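Long-range contact in class I phosphodiesterase PDEB1 (Leishmania major, PDB 2R8Q), which is a class I phosphodiesterase whose all-helical catalytic domain holds a zinc and a magnesium ion and binds 3-isobutyl-1-methylxanthine: residues A[121-133]-A[236-250]. Sequence-based numbering, arbitrary orientation.
Sequences ASELLTELECYVL and KDNDTHRRLVMETLI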
ATOM      1  N   ALA A 121     -24.762 -19.155 -10.619  1.00 18.65           N
ATOM      2  CA  ALA A 121     -23.848 -18.202 -11.248  1.00 19.50           C
ATOM      3  C   ALA A 121     -22.535 -18.867 -11.675  1.00 18.33           C
ATOM      4  O   ALA A 121     -21.807 -18.337 -12.517  1.00 18.15           O
ATOM      5  CB  ALA A 121     -23.562 -17.039 -10.300  1.00 20.45           C
ATOM      6  N   SER A 122     -22.234 -20.030 -11.102  1.00 18.14           N
ATOM      7  CA  SER A 122     -21.012 -20.751 -11.453  1.00 17.88           C
ATOM      8  C   SER A 122     -21.022 -21.163 -12.925  1.00 18.08           C
ATOM      9  O   SER A 122     -19.980 -21.477 -13.495  1.00 18.63           O
ATOM     10  CB  SER A 122     -20.843 -21.999 -10.575  1.00 19.81           C
ATOM     11  OG  SER A 122     -21.824 -22.985 -10.862  1.00 21.35           O
ATOM     12  N   GLU A 123     -22.204 -21.158 -13.534  1.00 18.19           N
ATOM     13  CA  GLU A 123     -22.344 -21.530 -14.939  1.00 18.62           C
ATOM     14  C   GLU A 123     -21.763 -20.471 -15.867  1.00 19.17           C
ATOM     15  O   GLU A 123     -21.541 -20.725 -17.052  1.00 19.39           O
ATOM     16  CB  GLU A 123     -23.819 -21.745 -15.277  1.00 20.95           C
ATOM     17  CG  GLU A 123     -24.419 -22.965 -14.614  1.00 23.17           C
ATOM     18  CD  GLU A 123     -25.916 -23.058 -14.814  1.00 26.52           C
ATOM     19  OE1 GLU A 123     -26.463 -22.273 -15.620  1.00 28.22           O
ATOM     20  OE2 GLU A 123     -26.544 -23.920 -14.167  1.00 29.56           O
ATOM     21  N   LEU A 124     -21.514 -19.287 -15.321  1.00 18.03           N
ATOM     22  CA  LEU A 124     -20.970 -18.184 -16.103  1.00 17.93           C
ATOM     23  C   LEU A 124     -19.460 -18.048 -15.924  1.00 18.50           C
ATOM     24  O   LEU A 124     -18.831 -17.216 -16.578  1.00 18.15           O
ATOM     25  CB  LEU A 124     -21.638 -16.874 -15.678  1.00 19.31           C
ATOM     26  CG  LEU A 124     -23.168 -16.844 -15.673  1.00 21.69           C
ATOM     27  CD1 LEU A 124     -23.651 -15.590 -14.954  1.00 22.83           C
ATOM     28  CD2 LEU A 124     -23.692 -16.894 -17.097  1.00 23.45           C
ATOM     29  N   LEU A 125     -18.882 -18.871 -15.052  1.00 18.00           N
ATOM     30  CA  LEU A 125     -17.451 -18.802 -14.755  1.00 17.23           C
ATOM     31  C   LEU A 125     -16.724 -20.138 -14.834  1.00 16.94           C
ATOM     32  O   LEU A 125     -17.348 -21.198 -14.881  1.00 18.64           O
ATOM     33  CB  LEU A 125     -17.256 -18.259 -13.337  1.00 17.87           C
ATOM     34  CG  LEU A 125     -17.928 -16.940 -12.968  1.00 17.27           C
ATOM     35  CD1 LEU A 125     -17.784 -16.703 -11.469  1.00 18.58           C
ATOM     36  CD2 LEU A 125     -17.299 -15.804 -13.771  1.00 17.66           C
ATOM     37  N   THR A 126     -15.393 -20.079 -14.845  1.00 17.45           N
ATOM     38  CA  THR A 126     -14.594 -21.298 -14.846  1.00 17.08           C
ATOM     39  C   THR A 126     -14.465 -21.700 -13.379  1.00 17.89           C
ATOM     40  O   THR A 126     -14.763 -20.901 -12.487  1.00 17.53           O
ATOM     41  CB  THR A 126     -13.176 -21.071 -15.415  1.00 17.62           C
ATOM     42  OG1 THR A 126     -12.463 -20.140 -14.591  1.00 16.17           O
ATOM     43  CG2 THR A 126     -13.258 -20.541 -16.838  1.00 18.23           C
ATOM     44  N   GLU A 127     -14.029 -22.929 -13.121  1.00 18.55           N
ATOM     45  CA  GLU A 127     -13.875 -23.381 -11.742  1.00 17.82           C
ATOM     46  C   GLU A 127     -12.800 -22.559 -11.036  1.00 16.71           C
ATOM     47  O   GLU A 127     -12.919 -22.261  -9.849  1.00 17.50           O
ATOM     48  CB  GLU A 127     -13.519 -24.870 -11.698  1.00 20.72           C
ATOM     49  CG  GLU A 127     -14.613 -25.768 -12.246  1.00 25.11           C
ATOM     50  CD  GLU A 127     -14.323 -27.242 -12.040  1.00 27.96           C
ATOM     51  OE1 GLU A 127     -13.203 -27.680 -12.373  1.00 30.65           O
ATOM     52  OE2 GLU A 127     -15.220 -27.962 -11.550  1.00 31.21           O
ATOM     53  N   LEU A 128     -11.756 -22.184 -11.767  1.00 16.47           N
ATOM     54  CA  LEU A 128     -10.691 -21.377 -11.184  1.00 16.33           C
ATOM     55  C   LEU A 128     -11.243 -20.029 -10.725  1.00 16.53           C
ATOM     56  O   LEU A 128     -10.895 -19.542  -9.650  1.00 16.59           O
ATOM     57  CB  LEU A 128      -9.562 -21.153 -12.199  1.00 17.21           C
ATOM     58  CG  LEU A 128      -8.434 -20.227 -11.728  1.00 19.02           C
ATOM     59  CD1 LEU A 128      -7.804 -20.779 -10.458  1.00 20.42           C
ATOM     60  CD2 LEU A 128      -7.385 -20.089 -12.823  1.00 20.44           C
ATOM     61  N   GLU A 129     -12.105 -19.430 -11.542  1.00 15.28           N
ATOM     62  CA  GLU A 129     -12.690 -18.137 -11.201  1.00 14.95           C
ATOM     63  C   GLU A 129     -13.613 -18.246  -9.992  1.00 15.11           C
ATOM     64  O   GLU A 129     -13.682 -17.329  -9.172  1.00 15.36           O
ATOM     65  CB  GLU A 129     -13.411 -17.563 -12.424  1.00 14.97           C
ATOM     66  CG  GLU A 129     -12.417 -17.253 -13.537  1.00 17.12           C
ATOM     67  CD  GLU A 129     -13.047 -16.928 -14.873  1.00 18.02           C
ATOM     68  OE1 GLU A 129     -14.169 -17.401 -15.159  1.00 17.51           O
ATOM     69  OE2 GLU A 129     -12.389 -16.213 -15.659  1.00 18.13           O
ATOM     70  N   CYS A 130     -14.309 -19.372  -9.864  1.00 15.40           N
ATOM     71  CA  CYS A 130     -15.186 -19.571  -8.711  1.00 15.63           C
ATOM     72  C   CYS A 130     -14.328 -19.639  -7.450  1.00 14.95           C
ATOM     73  O   CYS A 130     -14.667 -19.048  -6.421  1.00 15.18           O
ATOM     74  CB  CYS A 130     -15.989 -20.864  -8.857  1.00 15.35           C
ATOM     75  SG  CYS A 130     -17.299 -20.771 -10.094  1.00 18.14           S
ATOM     76  N   TYR A 131     -13.216 -20.364  -7.541  1.00 14.61           N
ATOM     77  CA  TYR A 131     -12.288 -20.524  -6.426  1.00 14.84           C
ATOM     78  C   TYR A 131     -11.716 -19.172  -6.015  1.00 14.06           C
ATOM     79  O   TYR A 131     -11.749 -18.802  -4.841  1.00 15.49           O
ATOM     80  CB  TYR A 131     -11.160 -21.481  -6.832  1.00 15.18           C
ATOM     81  CG  TYR A 131     -10.087 -21.687  -5.788  1.00 15.28           C
ATOM     82  CD1 TYR A 131     -10.413 -22.057  -4.482  1.00 17.12           C
ATOM     83  CD2 TYR A 131      -8.741 -21.524  -6.108  1.00 16.01           C
ATOM     84  CE1 TYR A 131      -9.425 -22.256  -3.522  1.00 16.31           C
ATOM     85  CE2 TYR A 131      -7.744 -21.722  -5.155  1.00 15.92           C
ATOM     86  CZ  TYR A 131      -8.096 -22.087  -3.865  1.00 17.27           C
ATOM     87  OH  TYR A 131      -7.118 -22.260  -2.914  1.00 17.76           O
ATOM     88  N   VAL A 132     -11.197 -18.430  -6.988  1.00 14.13           N
ATOM     89  CA  VAL A 132     -10.629 -17.120  -6.707  1.00 14.70           C
ATOM     90  C   VAL A 132     -11.667 -16.169  -6.110  1.00 14.30           C
ATOM     91  O   VAL A 132     -11.364 -15.406  -5.198  1.00 14.04           O
ATOM     92  CB  VAL A 132     -10.021 -16.502  -7.985  1.00 15.15           C
ATOM     93  CG1 VAL A 132      -9.549 -15.076  -7.708  1.00 15.48           C
ATOM     94  CG2 VAL A 132      -8.859 -17.368  -8.466  1.00 16.93           C
ATOM     95  N   LEU A 133     -12.899 -16.222  -6.610  1.00 15.03           N
ATOM     96  CA  LEU A 133     -13.943 -15.349  -6.088  1.00 14.23           C
ATOM     97  C   LEU A 133     -14.199 -15.616  -4.603  1.00 14.91           C
ATOM     98  O   LEU A 133     -14.309 -14.685  -3.799  1.00 13.99           O
ATOM     99  CB  LEU A 133     -15.236 -15.544  -6.885  1.00 15.80           C
ATOM    100  CG  LEU A 133     -16.443 -14.701  -6.467  1.00 17.16           C
ATOM    101  CD1 LEU A 133     -16.102 -13.212  -6.557  1.00 18.20           C
ATOM    102  CD2 LEU A 133     -17.622 -15.026  -7.374  1.00 19.76           C
ATOM    103  N   LYS A 236     -19.537 -16.532 -22.658  1.00 18.75           N
ATOM    104  CA  LYS A 236     -18.710 -17.224 -21.679  1.00 19.34           C
ATOM    105  C   LYS A 236     -17.246 -17.390 -22.071  1.00 18.45           C
ATOM    106  O   LYS A 236     -16.380 -17.466 -21.205  1.00 18.86           O
ATOM    107  CB  LYS A 236     -19.305 -18.595 -21.344  1.00 21.13           C
ATOM    108  CG  LYS A 236     -18.647 -19.250 -20.136  1.00 25.24           C
ATOM    109  CD  LYS A 236     -19.336 -20.545 -19.750  1.00 28.98           C
ATOM    110  CE  LYS A 236     -18.649 -21.194 -18.559  1.00 29.51           C
ATOM    111  NZ  LYS A 236     -19.292 -22.489 -18.204  1.00 32.40           N
ATOM    112  N   ASP A 237     -16.952 -17.442 -23.366  1.00 17.71           N
ATOM    113  CA  ASP A 237     -15.565 -17.611 -23.772  1.00 18.74           C
ATOM    114  C   ASP A 237     -14.770 -16.312 -23.679  1.00 18.29           C
ATOM    115  O   ASP A 237     -13.555 -16.311 -23.863  1.00 18.40           O
ATOM    116  CB  ASP A 237     -15.480 -18.183 -25.197  1.00 22.03           C
ATOM    117  CG  ASP A 237     -16.053 -17.250 -26.248  1.00 27.81           C
ATOM    118  OD1 ASP A 237     -16.047 -17.630 -27.441  1.00 30.58           O
ATOM    119  OD2 ASP A 237     -16.506 -16.141 -25.893  1.00 31.69           O
ATOM    120  N   ASN A 238     -15.452 -15.212 -23.367  1.00 16.52           N
ATOM    121  CA  ASN A 238     -14.792 -13.908 -23.260  1.00 15.29           C
ATOM    122  C   ASN A 238     -14.319 -13.659 -21.824  1.00 16.24           C
ATOM    123  O   ASN A 238     -15.133 -13.466 -20.921  1.00 16.39           O
ATOM    124  CB  ASN A 238     -15.764 -12.806 -23.696  1.00 16.65           C
ATOM    125  CG  ASN A 238     -15.112 -11.437 -23.762  1.00 18.15           C
ATOM    126  OD1 ASN A 238     -14.329 -11.067 -22.886  1.00 17.58           O
ATOM    127  ND2 ASN A 238     -15.452 -10.665 -24.794  1.00 16.92           N
ATOM    128  N   ASP A 239     -13.003 -13.663 -21.618  1.00 15.26           N
ATOM    129  CA  ASP A 239     -12.436 -13.454 -20.283  1.00 17.68           C
ATOM    130  C   ASP A 239     -12.885 -12.161 -19.602  1.00 16.06           C
ATOM    131  O   ASP A 239     -13.050 -12.128 -18.381  1.00 15.53           O
ATOM    132  CB  ASP A 239     -10.905 -13.454 -20.331  1.00 19.47           C
ATOM    133  CG  ASP A 239     -10.325 -14.762 -20.824  1.00 21.64           C
ATOM    134  OD1 ASP A 239     -11.059 -15.771 -20.895  1.00 22.52           O
ATOM    135  OD2 ASP A 239      -9.116 -14.774 -21.132  1.00 24.73           O
ATOM    136  N   THR A 240     -13.065 -11.091 -20.370  1.00 16.06           N
ATOM    137  CA  THR A 240     -13.479  -9.826 -19.772  1.00 14.53           C
ATOM    138  C   THR A 240     -14.928  -9.882 -19.316  1.00 15.24           C
ATOM    139  O   THR A 240     -15.298  -9.239 -18.341  1.00 15.96           O
ATOM    140  CB  THR A 240     -13.313  -8.641 -20.743  1.00 16.31           C
ATOM    141  OG1 THR A 240     -14.268  -8.750 -21.808  1.00 19.60           O
ATOM    142  CG2 THR A 240     -11.897  -8.620 -21.307  1.00 15.46           C
ATOM    143  N   HIS A 241     -15.751 -10.643 -20.030  1.00 15.52           N
ATOM    144  CA  HIS A 241     -17.146 -10.782 -19.644  1.00 16.74           C
ATOM    145  C   HIS A 241     -17.222 -11.509 -18.309  1.00 15.59           C
ATOM    146  O   HIS A 241     -17.947 -11.094 -17.398  1.00 15.44           O
ATOM    147  CB  HIS A 241     -17.924 -11.572 -20.697  1.00 15.40           C
ATOM    148  CG  HIS A 241     -18.308 -10.763 -21.895  1.00 17.82           C
ATOM    149  ND1 HIS A 241     -19.228 -11.202 -22.823  1.00 18.23           N
ATOM    150  CD2 HIS A 241     -17.914  -9.534 -22.306  1.00 18.58           C
ATOM    151  CE1 HIS A 241     -19.385 -10.277 -23.754  1.00 18.92           C
ATOM    152  NE2 HIS A 241     -18.599  -9.255 -23.463  1.00 18.49           N
ATOM    153  N   ARG A 242     -16.467 -12.596 -18.191  1.00 15.82           N
ATOM    154  CA  ARG A 242     -16.471 -13.363 -16.958  1.00 14.66           C
ATOM    155  C   ARG A 242     -15.873 -12.547 -15.814  1.00 15.41           C
ATOM    156  O   ARG A 242     -16.289 -12.687 -14.661  1.00 15.76           O
ATOM    157  CB  ARG A 242     -15.717 -14.687 -17.145  1.00 14.77           C
ATOM    158  CG  ARG A 242     -16.292 -15.556 -18.260  1.00 15.51           C
ATOM    159  CD  ARG A 242     -15.856 -17.006 -18.115  1.00 15.48           C
ATOM    160  NE  ARG A 242     -14.417 -17.105 -17.902  1.00 16.23           N
ATOM    161  CZ  ARG A 242     -13.499 -16.941 -18.849  1.00 16.33           C
ATOM    162  NH1 ARG A 242     -13.860 -16.682 -20.102  1.00 18.08           N
ATOM    163  NH2 ARG A 242     -12.213 -17.010 -18.538  1.00 17.78           N
ATOM    164  N   ARG A 243     -14.910 -11.682 -16.126  1.00 15.70           N
ATOM    165  CA  ARG A 243     -14.308 -10.854 -15.084  1.00 15.02           C
ATOM    166  C   ARG A 243     -15.351  -9.887 -14.538  1.00 16.25           C
ATOM    167  O   ARG A 243     -15.452  -9.693 -13.324  1.00 16.50           O
ATOM    168  CB  ARG A 243     -13.111 -10.063 -15.622  1.00 16.03           C
ATOM    169  CG  ARG A 243     -12.382  -9.254 -14.542  1.00 17.50           C
ATOM    170  CD  ARG A 243     -11.946 -10.155 -13.388  1.00 21.18           C
ATOM    171  NE  ARG A 243     -11.319 -11.382 -13.876  1.00 20.03           N
ATOM    172  CZ  ARG A 243     -10.046 -11.484 -14.240  1.00 21.00           C
ATOM    173  NH1 ARG A 243      -9.239 -10.432 -14.162  1.00 20.54           N
ATOM    174  NH2 ARG A 243      -9.584 -12.636 -14.708  1.00 21.84           N
ATOM    175  N   LEU A 244     -16.129  -9.277 -15.430  1.00 15.84           N
ATOM    176  CA  LEU A 244     -17.164  -8.345 -15.007  1.00 15.95           C
ATOM    177  C   LEU A 244     -18.222  -9.093 -14.188  1.00 14.80           C
ATOM    178  O   LEU A 244     -18.807  -8.538 -13.258  1.00 15.45           O
ATOM    179  CB  LEU A 244     -17.798  -7.663 -16.223  1.00 17.52           C
ATOM    180  CG  LEU A 244     -18.902  -6.637 -15.946  1.00 19.21           C
ATOM    181  CD1 LEU A 244     -18.457  -5.639 -14.886  1.00 19.02           C
ATOM    182  CD2 LEU A 244     -19.244  -5.922 -17.244  1.00 18.95           C
ATOM    183  N   VAL A 245     -18.464 -10.356 -14.527  1.00 14.83           N
ATOM    184  CA  VAL A 245     -19.423 -11.154 -13.771  1.00 14.63           C
ATOM    185  C   VAL A 245     -18.893 -11.360 -12.352  1.00 14.34           C
ATOM    186  O   VAL A 245     -19.647 -11.264 -11.384  1.00 14.43           O
ATOM    187  CB  VAL A 245     -19.671 -12.531 -14.437  1.00 15.36           C
ATOM    188  CG1 VAL A 245     -20.349 -13.481 -13.444  1.00 15.36           C
ATOM    189  CG2 VAL A 245     -20.553 -12.357 -15.670  1.00 17.57           C
ATOM    190  N   MET A 246     -17.594 -11.631 -12.230  1.00 13.71           N
ATOM    191  CA  MET A 246     -16.981 -11.826 -10.917  1.00 13.89           C
ATOM    192  C   MET A 246     -17.104 -10.558 -10.079  1.00 12.81           C
ATOM    193  O   MET A 246     -17.460 -10.609  -8.897  1.00 13.41           O
ATOM    194  CB  MET A 246     -15.498 -12.177 -11.058  1.00 14.97           C
ATOM    195  CG  MET A 246     -15.210 -13.541 -11.663  1.00 16.01           C
ATOM    196  SD  MET A 246     -13.424 -13.802 -11.890  1.00 16.62           S
ATOM    197  CE  MET A 246     -12.921 -14.107 -10.205  1.00 17.46           C
ATOM    198  N   GLU A 247     -16.805  -9.416 -10.693  1.00 14.15           N
ATOM    199  CA  GLU A 247     -16.869  -8.144  -9.985  1.00 15.06           C
ATOM    200  C   GLU A 247     -18.290  -7.825  -9.550  1.00 14.47           C
ATOM    201  O   GLU A 247     -18.511  -7.309  -8.458  1.00 14.80           O
ATOM    202  CB  GLU A 247     -16.335  -7.014 -10.872  1.00 15.48           C
ATOM    203  CG  GLU A 247     -14.881  -7.197 -11.280  1.00 16.43           C
ATOM    204  CD  GLU A 247     -14.447  -6.223 -12.360  1.00 20.08           C
ATOM    205  OE1 GLU A 247     -15.329  -5.682 -13.059  1.00 25.32           O
ATOM    206  OE2 GLU A 247     -13.227  -6.009 -12.520  1.00 22.30           O
ATOM    207  N   THR A 248     -19.252  -8.133 -10.412  1.00 15.18           N
ATOM    208  CA  THR A 248     -20.645  -7.865 -10.096  1.00 13.72           C
ATOM    209  C   THR A 248     -21.129  -8.773  -8.969  1.00 14.15           C
ATOM    210  O   THR A 248     -21.908  -8.343  -8.114  1.00 15.26           O
ATOM    211  CB  THR A 248     -21.526  -8.041 -11.341  1.00 15.83           C
ATOM    212  OG1 THR A 248     -21.024  -7.203 -12.386  1.00 16.45           O
ATOM    213  CG2 THR A 248     -22.962  -7.643 -11.041  1.00 15.98           C
ATOM    214  N   LEU A 249     -20.672 -10.024  -8.968  1.00 13.52           N
ATOM    215  CA  LEU A 249     -21.055 -10.957  -7.915  1.00 13.46           C
ATOM    216  C   LEU A 249     -20.503 -10.528  -6.562  1.00 13.01           C
ATOM    217  O   LEU A 249     -21.230 -10.553  -5.569  1.00 14.04           O
ATOM    218  CB  LEU A 249     -20.578 -12.379  -8.228  1.00 14.83           C
ATOM    219  CG  LEU A 249     -21.382 -13.151  -9.276  1.00 14.02           C
ATOM    220  CD1 LEU A 249     -20.658 -14.440  -9.618  1.00 16.59           C
ATOM    221  CD2 LEU A 249     -22.786 -13.440  -8.747  1.00 16.30           C
ATOM    222  N   ILE A 250     -19.230 -10.137  -6.496  1.00 13.31           N
ATOM    223  CA  ILE A 250     -18.704  -9.728  -5.199  1.00 14.55           C
ATOM    224  C   ILE A 250     -19.401  -8.458  -4.727  1.00 15.15           C
ATOM    225  O   ILE A 250     -19.614  -8.274  -3.529  1.00 15.62           O
ATOM    226  CB  ILE A 250     -17.154  -9.547  -5.201  1.00 14.28           C
ATOM    227  CG1 ILE A 250     -16.671  -9.394  -3.752  1.00 14.98           C
ATOM    228  CG2 ILE A 250     -16.744  -8.340  -6.045  1.00 16.30           C
ATOM    229  CD1 ILE A 250     -15.170  -9.569  -3.557  1.00 15.64           C
TER
HETATM  230  O   HOH W   1     -18.986 -23.194 -15.653  1.00 36.38           O
HETATM  231  O   HOH W   2     -12.381 -13.448 -15.720  1.00 19.82           O
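The carbonyl oxygen of Leu-124 is buried against CD of Arg-242, 3.4 Å away, with no hydrogen-bond partner, although the tip of that arginine is richly bonded. Arg-242 and Glu-129 meet side-on, and the same carboxylate also closes the capping box that starts helix 127-139. NE of Arg-242 lies 2.8 Å from OE1 of Glu-129, on the syn lone pair and within 5° of the guanidinium plane; NH2 reaches OE2 at 3.0 Å from above the carboxylate plane, the two flat groups being turned 30° apart. OE1 also accepts from Thr-126 N, while Thr-126 OG1 takes the Glu-129 N-H in return. NH1 and NH2 also grip OD1 of Asp-239 end-on, NH2 thus serving both acids, and NH1 adds the carbonyl of Lys-236. A bend at chi3 (-49°) brings the group round to these partners. Tyr-202 of helix 197-212 shares a further hydrogen bond with OE2, and water 2 links that oxygen to Asp-239 O.

Beyond this network the axes of helix segments 127-133 and 239-250 come within 10.9 Å, roughly parallel. Leu-125 pushes CD2 against CG of Met-246 (3.7 Å). The thioether of Met-246 lies across CB of Glu-129, with SD 3.8 Å away. Leu-133 CD2 packs on Leu-249 CD1 (3.8 Å), while its CD1 meets CB of Ile-250, whose side chain lies about 7 Å from the bound zinc ion. At the outer edge the extended Lys-236 lays NZ 3.1 Å from Glu-123 O. The buried Arg-242 charge, set between two carboxylates, is thus probably well compensated, and it joins the starts of two helices.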